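Long-range contacts in protein E (Haemophilus influenzae, PDB 3ZH5), which acts as a multifunctional surface adhesin that binds host epithelial cells, vitronectin, laminin and plasminogen, aiding serum resistance and immune evasion: residues Arg65-Tyr70 and Val83-Tyr88; Val47-Lys52 and Glu90-Gly95. All coordinates share one frame; numbering follows the deposited sequence.

Overall arrangement
Both contacts draw on one antiparallel sheet, and their centres lie about 8 Å apart. Contact 1 pairs the two strands of the hairpin 64-74/79-88. Contact 2 sets the loop that leaves this hairpin, residues 90-95, against strand 41-50, the neighbour of strand 64-74 on its other side. The loop therefore folds back over the hairpin's first strand, and the two contacts meet there. Ser66 OG lies 2.7 Å from Glu90 O and also 2.7 Å from Gly93 N, both probable hydrogen bonds, while Arg68 NE bonds to Gly93 O. Side chains of strand 64-74 thus bond to the same turn whose Trp92 N-H is bound by Asn49 in contact 2.

Contact 1: residues Arg65-Tyr70 and Val83-Tyr88; sequences RSVRQY and VRTDFY
The beta hairpin formed by strands 64-74 and 79-88 is held here by antiparallel pairing that runs from Ser66-Tyr88 to Tyr70, with a classic beta bulge at the Arg65 end. There Arg65 and Ser66 both face Tyr88, and Tyr88 O accepts two N-H groups: Arg65 N at 2.8 Å, and Ser66 N at 3.2 Å in the straighter bond (172°). Farther along, Arg68 and Asp86 form a hydrogen-bonded pair in both directions, and Tyr70 O takes the N-H of Val83.

The side chains of Val67, Gln69, Thr85 and Phe87 share one face of the sheet. Val67 CG1 is pressed against Thr85 CG2 at 3.5 Å, a tight carbon pair, while Val67 CG2 lies beside Phe87 CD1. Thr85 keeps CG2 anti to its backbone N and OG1 anti to the carbonyl carbon (chi1 -64°), which turns the methyl to Val67 and the hydroxyl to Gln69. Gln69, extended beyond CG, gives an NE2-H to Thr85 OG1 at 3.1 Å, with the oxygen close to the amide plane.

The other face is more polar. Tyr88 brings CE1 within 3.7 Å of Arg68 CB, its ring standing nearly perpendicular to the guanidinium, whose NH1 makes salt bridges with Asp28 and Asp45. On the neighbouring strand Arg84 grips Asp86 side-on, NE to OD2 at 2.8 Å and NH2 to OD1, meeting both oxygens on their syn sides; Arg97 is a second salt-bridge partner of OD1. A water bridges Asp86 OD2 and Arg68 O across the strands, though its OD2 leg is unusually short and its exact geometry doubtful. With two arginines beside it, the buried Asp86 probably stays ionised.

Contact 2: residues Val47-Lys52 and Glu90-Gly95; sequences VVNLDK and EFWGQG
Asn49, on the last part of strand 41-50, reaches into the tight turn at Trp92-Gly93, in the loop that follows the hairpin strand 79-88. The tightly packed part is built round its side-chain amide. Asn49 OD1 accepts the backbone N-H of Trp92 at 2.9 Å in a nearly straight bond (175°), the donor lying 18° off the carbonyl plane. The other end of the same amide, ND2, sits over one face of the Trp92 indole, 3.6 Å above its plane and displaced toward the rim. Amide and indole planes are 79° apart, so the group stands steeply on the ring. Tyr26 meets this indole edge-to-face, and Pro9 also touches it.

Two further side chains pack here, Phe91 on the amide and Val47 on the turn. Phe91 CB approaches Asn49 OD1 at 3.5 Å, while its CD1 packs against both CB and CG of Asn49. Val47, two residues back on the strand and pointing the same way, sets CG1, the branch anti to its backbone N, against the backbone of the turn, equally near Trp92 C and Gly93 N. Trp92 and Gly93 both have positive phi, a conformation that suits glycine, and at this turn Gly93 N bonds to Ser66 OG.

The ends of both segments are the loose side: Asp51 and Lys52 after the strand, and Glu90 and Gly95 at the loop's ends, are exposed and do not touch across the contact. At the border between the two sides Leu50 meets the loop through its backbone: Leu50 O lies in the plane of the Phe91 ring, at its edge, 4.0 Å from CE1.

Contact 1: residues Arg65-Tyr70 and Val83-Tyr88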
ATOM      1  N   ARG A  65       2.931  -9.546 -10.028  1.00 55.45           N
ATOM      2  CA  ARG A  65       4.178  -8.822  -9.770  1.00 55.04           C
ATOM      3  C   ARG A  65       4.042  -7.710  -8.733  1.00 50.59           C
ATOM      4  O   ARG A  65       5.037  -7.259  -8.170  1.00 50.46           O
ATOM      5  CB  ARG A  65       4.734  -8.232 -11.069  1.00 52.95           C
ATOM      6  CG  ARG A  65       5.169  -9.299 -12.049  1.00 56.83           C
ATOM      7  CD  ARG A  65       5.793  -8.727 -13.303  1.00 57.35           C
ATOM      8  NE  ARG A  65       5.966  -9.783 -14.290  1.00 67.74           N
ATOM      9  CZ  ARG A  65       6.996  -9.879 -15.121  1.00 77.70           C
ATOM     10  NH1 ARG A  65       7.966  -8.974 -15.109  1.00 78.23           N
ATOM     11  NH2 ARG A  65       7.055 -10.891 -15.977  1.00 84.05           N
ATOM     12  N   SER A  66       2.828  -7.245  -8.473  1.00 34.12           N
ATOM     13  CA  SER A  66       2.650  -6.268  -7.402  1.00 31.13           C
ATOM     14  C   SER A  66       1.307  -6.458  -6.708  1.00 36.71           C
ATOM     15  O   SER A  66       0.448  -7.194  -7.178  1.00 38.63           O
ATOM     16  CB  SER A  66       2.790  -4.829  -7.945  1.00 41.21           C
ATOM     17  OG  SER A  66       1.713  -4.490  -8.843  1.00 42.29           O
ATOM     18  N   VAL A  67       1.161  -5.816  -5.558  1.00 31.33           N
ATOM     19  CA  VAL A  67      -0.070  -5.844  -4.800  1.00 33.24           C
ATOM     20  C   VAL A  67      -0.459  -4.418  -4.512  1.00 32.02           C
ATOM     21  O   VAL A  67       0.373  -3.600  -4.183  1.00 30.98           O
ATOM     22  CB  VAL A  67       0.148  -6.548  -3.463  1.00 35.14           C
ATOM     23  CG1 VAL A  67      -1.179  -6.831  -2.796  1.00 36.94           C
ATOM     24  CG2 VAL A  67       0.900  -7.835  -3.698  1.00 48.19           C
ATOM     25  N   ARG A  68      -1.740  -4.111  -4.623  1.00 29.52           N
ATOM     26  CA  ARG A  68      -2.233  -2.812  -4.235  1.00 27.43           C
ATOM     27  C   ARG A  68      -3.185  -3.014  -3.059  1.00 27.59           C
ATOM     28  O   ARG A  68      -4.115  -3.816  -3.134  1.00 33.78           O
ATOM     29  CB  ARG A  68      -2.953  -2.211  -5.447  1.00 35.42           C
ATOM     30  CG  ARG A  68      -3.500  -0.811  -5.292  1.00 34.09           C
ATOM     31  CD  ARG A  68      -3.987  -0.288  -6.644  1.00 36.76           C
ATOM     32  NE  ARG A  68      -2.945   0.175  -7.575  1.00 36.56           N
ATOM     33  CZ  ARG A  68      -2.389   1.382  -7.532  1.00 31.19           C
ATOM     34  NH1 ARG A  68      -2.736   2.244  -6.585  1.00 33.09           N
ATOM     35  NH2 ARG A  68      -1.490   1.732  -8.424  1.00 38.41           N
ATOM     36  N   GLN A  69      -2.975  -2.285  -1.972  1.00 22.65           N
ATOM     37  CA  GLN A  69      -3.816  -2.437  -0.796  1.00 28.08           C
ATOM     38  C   GLN A  69      -4.408  -1.120  -0.384  1.00 26.10           C
ATOM     39  O   GLN A  69      -3.692  -0.152  -0.161  1.00 29.95           O
ATOM     40  CB  GLN A  69      -3.026  -2.987   0.363  1.00 31.77           C
ATOM     41  CG  GLN A  69      -2.630  -4.418   0.129  1.00 39.00           C
ATOM     42  CD  GLN A  69      -1.920  -5.015   1.302  1.00 38.30           C
ATOM     43  OE1 GLN A  69      -0.955  -4.457   1.823  1.00 40.73           O
ATOM     44  NE2 GLN A  69      -2.386  -6.167   1.717  1.00 33.18           N
ATOM     45  N   TYR A  70      -5.724  -1.112  -0.272  1.00 22.20           N
ATOM     46  CA  TYR A  70      -6.459   0.063   0.157  1.00 22.75           C
ATOM     47  C   TYR A  70      -6.372   0.222   1.648  1.00 21.86           C
ATOM     48  O   TYR A  70      -6.807  -0.674   2.418  1.00 18.69           O
ATOM     49  CB  TYR A  70      -7.904  -0.130  -0.233  1.00 23.08           C
ATOM     50  CG  TYR A  70      -8.785   1.116  -0.162  1.00 24.79           C
ATOM     51  CD1 TYR A  70      -8.941   1.822   1.022  1.00 22.31           C
ATOM     52  CD2 TYR A  70      -9.449   1.565  -1.281  1.00 33.84           C
ATOM     53  CE1 TYR A  70      -9.747   2.977   1.068  1.00 31.88           C
ATOM     54  CE2 TYR A  70     -10.241   2.703  -1.247  1.00 30.51           C
ATOM     55  CZ  TYR A  70     -10.397   3.399  -0.063  1.00 28.44           C
ATOM     56  OH  TYR A  70     -11.204   4.562  -0.065  1.00 26.94           O
ATOM     57  N   VAL A  83      -8.305  -2.428   4.095  1.00 19.08           N
ATOM     58  CA  VAL A  83      -9.659  -2.564   3.533  1.00 19.05           C
ATOM     59  C   VAL A  83      -9.740  -3.627   2.455  1.00 23.61           C
ATOM     60  O   VAL A  83     -10.705  -4.403   2.398  1.00 25.07           O
ATOM     61  CB  VAL A  83     -10.133  -1.214   2.941  1.00 20.34           C
ATOM     62  CG1 VAL A  83     -11.424  -1.371   2.146  1.00 22.77           C
ATOM     63  CG2 VAL A  83     -10.285  -0.230   4.081  1.00 28.31           C
ATOM     64  N   ARG A  84      -8.773  -3.645   1.560  1.00 23.95           N
ATOM     65  CA  ARG A  84      -8.798  -4.655   0.504  1.00 26.97           C
ATOM     66  C   ARG A  84      -7.466  -4.788  -0.195  1.00 31.76           C
ATOM     67  O   ARG A  84      -6.566  -3.913  -0.085  1.00 25.50           O
ATOM     68  CB  ARG A  84      -9.903  -4.421  -0.511  1.00 34.72           C
ATOM     69  CG  ARG A  84      -9.611  -3.386  -1.545  1.00 29.02           C
ATOM     70  CD  ARG A  84     -10.651  -3.343  -2.647  1.00 33.57           C
ATOM     71  NE  ARG A  84     -10.478  -4.420  -3.634  1.00 41.31           N
ATOM     72  CZ  ARG A  84     -11.369  -5.377  -3.896  1.00 41.83           C
ATOM     73  NH1 ARG A  84     -12.539  -5.415  -3.264  1.00 37.08           N
ATOM     74  NH2 ARG A  84     -11.106  -6.302  -4.822  1.00 41.66           N
ATOM     75  N   THR A  85      -7.346  -5.932  -0.874  1.00 30.98           N
ATOM     76  CA  THR A  85      -6.136  -6.328  -1.555  1.00 29.66           C
ATOM     77  C   THR A  85      -6.436  -6.776  -2.958  1.00 29.27           C
ATOM     78  O   THR A  85      -7.351  -7.553  -3.185  1.00 32.61           O
ATOM     79  CB  THR A  85      -5.462  -7.499  -0.834  1.00 33.94           C
ATOM     80  OG1 THR A  85      -5.048  -7.074   0.467  1.00 33.03           O
ATOM     81  CG2 THR A  85      -4.267  -7.967  -1.616  1.00 29.18           C
ATOM     82  N   ASP A  86      -5.660  -6.251  -3.901  1.00 26.19           N
ATOM     83  CA  ASP A  86      -5.754  -6.652  -5.291  1.00 26.35           C
ATOM     84  C   ASP A  86      -4.371  -7.032  -5.778  1.00 28.60           C
ATOM     85  O   ASP A  86      -3.382  -6.356  -5.455  1.00 39.18           O
ATOM     86  CB  ASP A  86      -6.311  -5.491  -6.125  1.00 32.54           C
ATOM     87  CG  ASP A  86      -7.793  -5.226  -5.841  1.00 36.89           C
ATOM     88  OD1 ASP A  86      -8.622  -6.063  -6.274  1.00 35.91           O
ATOM     89  OD2 ASP A  86      -8.119  -4.203  -5.183  1.00 36.48           O
ATOM     90  N   PHE A  87      -4.280  -8.109  -6.550  1.00 30.84           N
ATOM     91  CA  PHE A  87      -3.002  -8.487  -7.133  1.00 36.89           C
ATOM     92  C   PHE A  87      -2.961  -8.067  -8.584  1.00 41.75           C
ATOM     93  O   PHE A  87      -3.961  -8.116  -9.261  1.00 44.71           O
ATOM     94  CB  PHE A  87      -2.789  -9.991  -7.038  1.00 39.65           C
ATOM     95  CG  PHE A  87      -2.828 -10.515  -5.638  1.00 40.24           C
ATOM     96  CD1 PHE A  87      -1.722 -10.405  -4.816  1.00 46.22           C
ATOM     97  CD2 PHE A  87      -3.959 -11.136  -5.154  1.00 43.97           C
ATOM     98  CE1 PHE A  87      -1.751 -10.891  -3.535  1.00 45.51           C
ATOM     99  CE2 PHE A  87      -3.989 -11.621  -3.869  1.00 46.16           C
ATOM    100  CZ  PHE A  87      -2.882 -11.500  -3.060  1.00 43.90           C
ATOM    101  N   TYR A  88      -1.793  -7.663  -9.065  1.00 33.65           N
ATOM    102  CA  TYR A  88      -1.652  -7.256 -10.456  1.00 41.36           C
ATOM    103  C   TYR A  88      -0.474  -7.940 -11.097  1.00 46.35           C
ATOM    104  O   TYR A  88       0.487  -8.301 -10.417  1.00 44.76           O
ATOM    105  CB  TYR A  88      -1.480  -5.746 -10.550  1.00 45.41           C
ATOM    106  CG  TYR A  88      -2.735  -4.992 -10.174  1.00 47.32           C
ATOM    107  CD1 TYR A  88      -2.978  -4.618  -8.861  1.00 42.97           C
ATOM    108  CD2 TYR A  88      -3.671  -4.656 -11.136  1.00 51.70           C
ATOM    109  CE1 TYR A  88      -4.119  -3.925  -8.521  1.00 47.59           C
ATOM    110  CE2 TYR A  88      -4.834  -3.971 -10.801  1.00 53.86           C
ATOM    111  CZ  TYR A  88      -5.049  -3.610  -9.492  1.00 49.00           C
ATOM    112  OH  TYR A  88      -6.191  -2.920  -9.148  1.00 46.03           O
TER
HETATM  113  O   HOH W   1      -6.889  -2.805  -3.578  1.00 35.64           O

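Contact 2: residues Val47-Lys52 and Glu90-Gly95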
ATOM      1  N   VAL A  47       1.339   0.169  -2.307  1.00 24.34           N
ATOM      2  CA  VAL A  47       1.624  -0.664  -3.477  1.00 21.57           C
ATOM      3  C   VAL A  47       2.951  -1.358  -3.232  1.00 28.84           C
ATOM      4  O   VAL A  47       3.912  -0.687  -2.939  1.00 33.28           O
ATOM      5  CB  VAL A  47       1.725   0.163  -4.754  1.00 27.99           C
ATOM      6  CG1 VAL A  47       2.270  -0.649  -5.874  1.00 32.57           C
ATOM      7  CG2 VAL A  47       0.317   0.682  -5.130  1.00 28.42           C
ATOM      8  N   VAL A  48       2.971  -2.681  -3.319  1.00 26.87           N
ATOM      9  CA  VAL A  48       4.201  -3.459  -3.081  1.00 31.31           C
ATOM     10  C   VAL A  48       4.640  -4.155  -4.335  1.00 38.73           C
ATOM     11  O   VAL A  48       3.887  -4.946  -4.880  1.00 33.97           O
ATOM     12  CB  VAL A  48       3.992  -4.554  -2.020  1.00 36.85           C
ATOM     13  CG1 VAL A  48       5.272  -5.286  -1.763  1.00 41.19           C
ATOM     14  CG2 VAL A  48       3.460  -3.952  -0.729  1.00 42.57           C
ATOM     15  N   ASN A  49       5.865  -3.883  -4.796  1.00 35.17           N
ATOM     16  CA  ASN A  49       6.428  -4.664  -5.882  1.00 39.31           C
ATOM     17  C   ASN A  49       7.076  -5.916  -5.287  1.00 45.87           C
ATOM     18  O   ASN A  49       7.906  -5.824  -4.377  1.00 42.10           O
ATOM     19  CB  ASN A  49       7.423  -3.832  -6.687  1.00 36.84           C
ATOM     20  CG  ASN A  49       6.760  -2.740  -7.457  1.00 43.87           C
ATOM     21  OD1 ASN A  49       5.571  -2.826  -7.767  1.00 43.12           O
ATOM     22  ND2 ASN A  49       7.516  -1.701  -7.799  1.00 39.59           N
ATOM     23  N   LEU A  50       6.676  -7.081  -5.792  1.00 57.96           N
ATOM     24  CA  LEU A  50       7.033  -8.367  -5.191  1.00 54.61           C
ATOM     25  C   LEU A  50       8.393  -8.893  -5.616  1.00 56.77           C
ATOM     26  O   LEU A  50       8.870  -8.594  -6.708  1.00 55.75           O
ATOM     27  CB  LEU A  50       5.989  -9.430  -5.543  1.00 48.73           C
ATOM     28  CG  LEU A  50       4.574  -9.188  -5.033  1.00 47.78           C
ATOM     29  CD1 LEU A  50       3.655 -10.230  -5.632  1.00 49.91           C
ATOM     30  CD2 LEU A  50       4.537  -9.220  -3.526  1.00 50.83           C
ATOM     31  N   ASP A  51       8.976  -9.708  -4.736  1.00 52.22           N
ATOM     32  CA  ASP A  51      10.282 -10.367  -4.945  1.00 63.00           C
ATOM     33  C   ASP A  51      10.120 -11.745  -5.555  1.00 67.85           C
ATOM     34  O   ASP A  51      11.070 -12.353  -6.034  1.00 71.99           O
ATOM     35  CB  ASP A  51      10.978 -10.545  -3.602  1.00 63.88           C
ATOM     36  CG  ASP A  51      11.954  -9.439  -3.311  1.00 78.62           C
ATOM     37  OD1 ASP A  51      12.710  -9.091  -4.242  1.00 88.73           O
ATOM     38  OD2 ASP A  51      11.958  -8.912  -2.170  1.00 77.62           O
ATOM     39  N   LYS A  52       8.887 -12.230  -5.525  1.00 53.41           N
ATOM     40  CA  LYS A  52       8.589 -13.604  -5.841  1.00 64.00           C
ATOM     41  C   LYS A  52       7.161 -13.568  -6.359  1.00 65.35           C
ATOM     42  O   LYS A  52       6.319 -12.886  -5.777  1.00 64.06           O
ATOM     43  CB  LYS A  52       8.687 -14.437  -4.563  1.00 70.60           C
ATOM     44  CG  LYS A  52       8.619 -15.940  -4.758  1.00 79.77           C
ATOM     45  CD  LYS A  52       8.578 -16.667  -3.411  1.00 79.73           C
ATOM     46  CE  LYS A  52       8.458 -18.182  -3.576  1.00 79.83           C
ATOM     47  NZ  LYS A  52       7.159 -18.580  -4.207  1.00 83.01           N
ATOM     48  N   GLU A  90       1.509  -6.694 -13.373  1.00 52.88           N
ATOM     49  CA  GLU A  90       2.601  -5.755 -13.665  1.00 59.18           C
ATOM     50  C   GLU A  90       3.007  -5.048 -12.370  1.00 53.16           C
ATOM     51  O   GLU A  90       2.243  -5.050 -11.404  1.00 49.77           O
ATOM     52  CB  GLU A  90       2.167  -4.721 -14.715  1.00 60.56           C
ATOM     53  CG  GLU A  90       1.944  -5.290 -16.099  1.00 68.61           C
ATOM     54  CD  GLU A  90       0.931  -4.493 -16.900  1.00 75.89           C
ATOM     55  OE1 GLU A  90       0.786  -3.282 -16.641  1.00 78.43           O
ATOM     56  OE2 GLU A  90       0.272  -5.079 -17.783  1.00 82.16           O
ATOM     57  N   PHE A  91       4.205  -4.459 -12.330  1.00 47.21           N
ATOM     58  CA  PHE A  91       4.632  -3.715 -11.141  1.00 42.11           C
ATOM     59  C   PHE A  91       3.811  -2.429 -11.020  1.00 39.28           C
ATOM     60  O   PHE A  91       3.107  -2.051 -11.952  1.00 46.63           O
ATOM     61  CB  PHE A  91       6.145  -3.393 -11.204  1.00 42.55           C
ATOM     62  CG  PHE A  91       7.025  -4.605 -11.149  1.00 41.95           C
ATOM     63  CD1 PHE A  91       7.090  -5.380 -10.007  1.00 45.29           C
ATOM     64  CD2 PHE A  91       7.788  -4.969 -12.240  1.00 45.65           C
ATOM     65  CE1 PHE A  91       7.885  -6.492  -9.958  1.00 47.25           C
ATOM     66  CE2 PHE A  91       8.593  -6.078 -12.191  1.00 54.81           C
ATOM     67  CZ  PHE A  91       8.632  -6.845 -11.051  1.00 52.27           C
ATOM     68  N   TRP A  92       3.877  -1.781  -9.863  1.00 37.95           N
ATOM     69  CA  TRP A  92       3.186  -0.508  -9.626  1.00 35.41           C
ATOM     70  C   TRP A  92       1.649  -0.649  -9.553  1.00 36.53           C
ATOM     71  O   TRP A  92       0.912   0.318  -9.737  1.00 35.42           O
ATOM     72  CB  TRP A  92       3.592   0.539 -10.679  1.00 36.31           C
ATOM     73  CG  TRP A  92       5.110   0.733 -10.791  1.00 43.98           C
ATOM     74  CD1 TRP A  92       5.882   0.480 -11.876  1.00 41.41           C
ATOM     75  CD2 TRP A  92       5.994   1.210  -9.769  1.00 39.11           C
ATOM     76  NE1 TRP A  92       7.209   0.779 -11.603  1.00 42.53           N
ATOM     77  CE2 TRP A  92       7.298   1.223 -10.311  1.00 43.38           C
ATOM     78  CE3 TRP A  92       5.808   1.633  -8.445  1.00 39.99           C
ATOM     79  CZ2 TRP A  92       8.429   1.634  -9.571  1.00 43.74           C
ATOM     80  CZ3 TRP A  92       6.933   2.049  -7.708  1.00 44.55           C
ATOM     81  CH2 TRP A  92       8.229   2.035  -8.276  1.00 39.89           C
ATOM     82  N   GLY A  93       1.185  -1.848  -9.218  1.00 31.33           N
ATOM     83  CA  GLY A  93      -0.222  -2.088  -9.004  1.00 30.29           C
ATOM     84  C   GLY A  93      -1.072  -1.789 -10.244  1.00 48.07           C
ATOM     85  O   GLY A  93      -2.095  -1.130 -10.130  1.00 48.72           O
ATOM     86  N   GLN A  94      -0.641  -2.288 -11.404  1.00 51.73           N
ATOM     87  CA  GLN A  94      -1.284  -2.022 -12.693  1.00 54.42           C
ATOM     88  C   GLN A  94      -1.371  -3.341 -13.425  1.00 54.32           C
ATOM     89  O   GLN A  94      -0.608  -4.265 -13.124  1.00 52.85           O
ATOM     90  CB  GLN A  94      -0.417  -1.104 -13.575  1.00 60.01           C
ATOM     91  CG  GLN A  94       0.138   0.139 -12.911  1.00 66.56           C
ATOM     92  CD  GLN A  94      -0.895   1.216 -12.724  1.00 74.53           C
ATOM     93  OE1 GLN A  94      -1.932   1.222 -13.389  1.00 80.72           O
ATOM     94  NE2 GLN A  94      -0.629   2.133 -11.803  1.00 73.79           N
ATOM     95  N   GLY A  95      -2.256  -3.401 -14.419  1.00 51.45           N
ATOM     96  CA  GLY A  95      -2.329  -4.525 -15.337  1.00 52.58           C
ATOM     97  C   GLY A  95      -3.475  -5.461 -15.019  1.00 53.83           C
ATOM     98  O   GLY A  95      -4.523  -5.032 -14.529  1.00 47.27           O
TER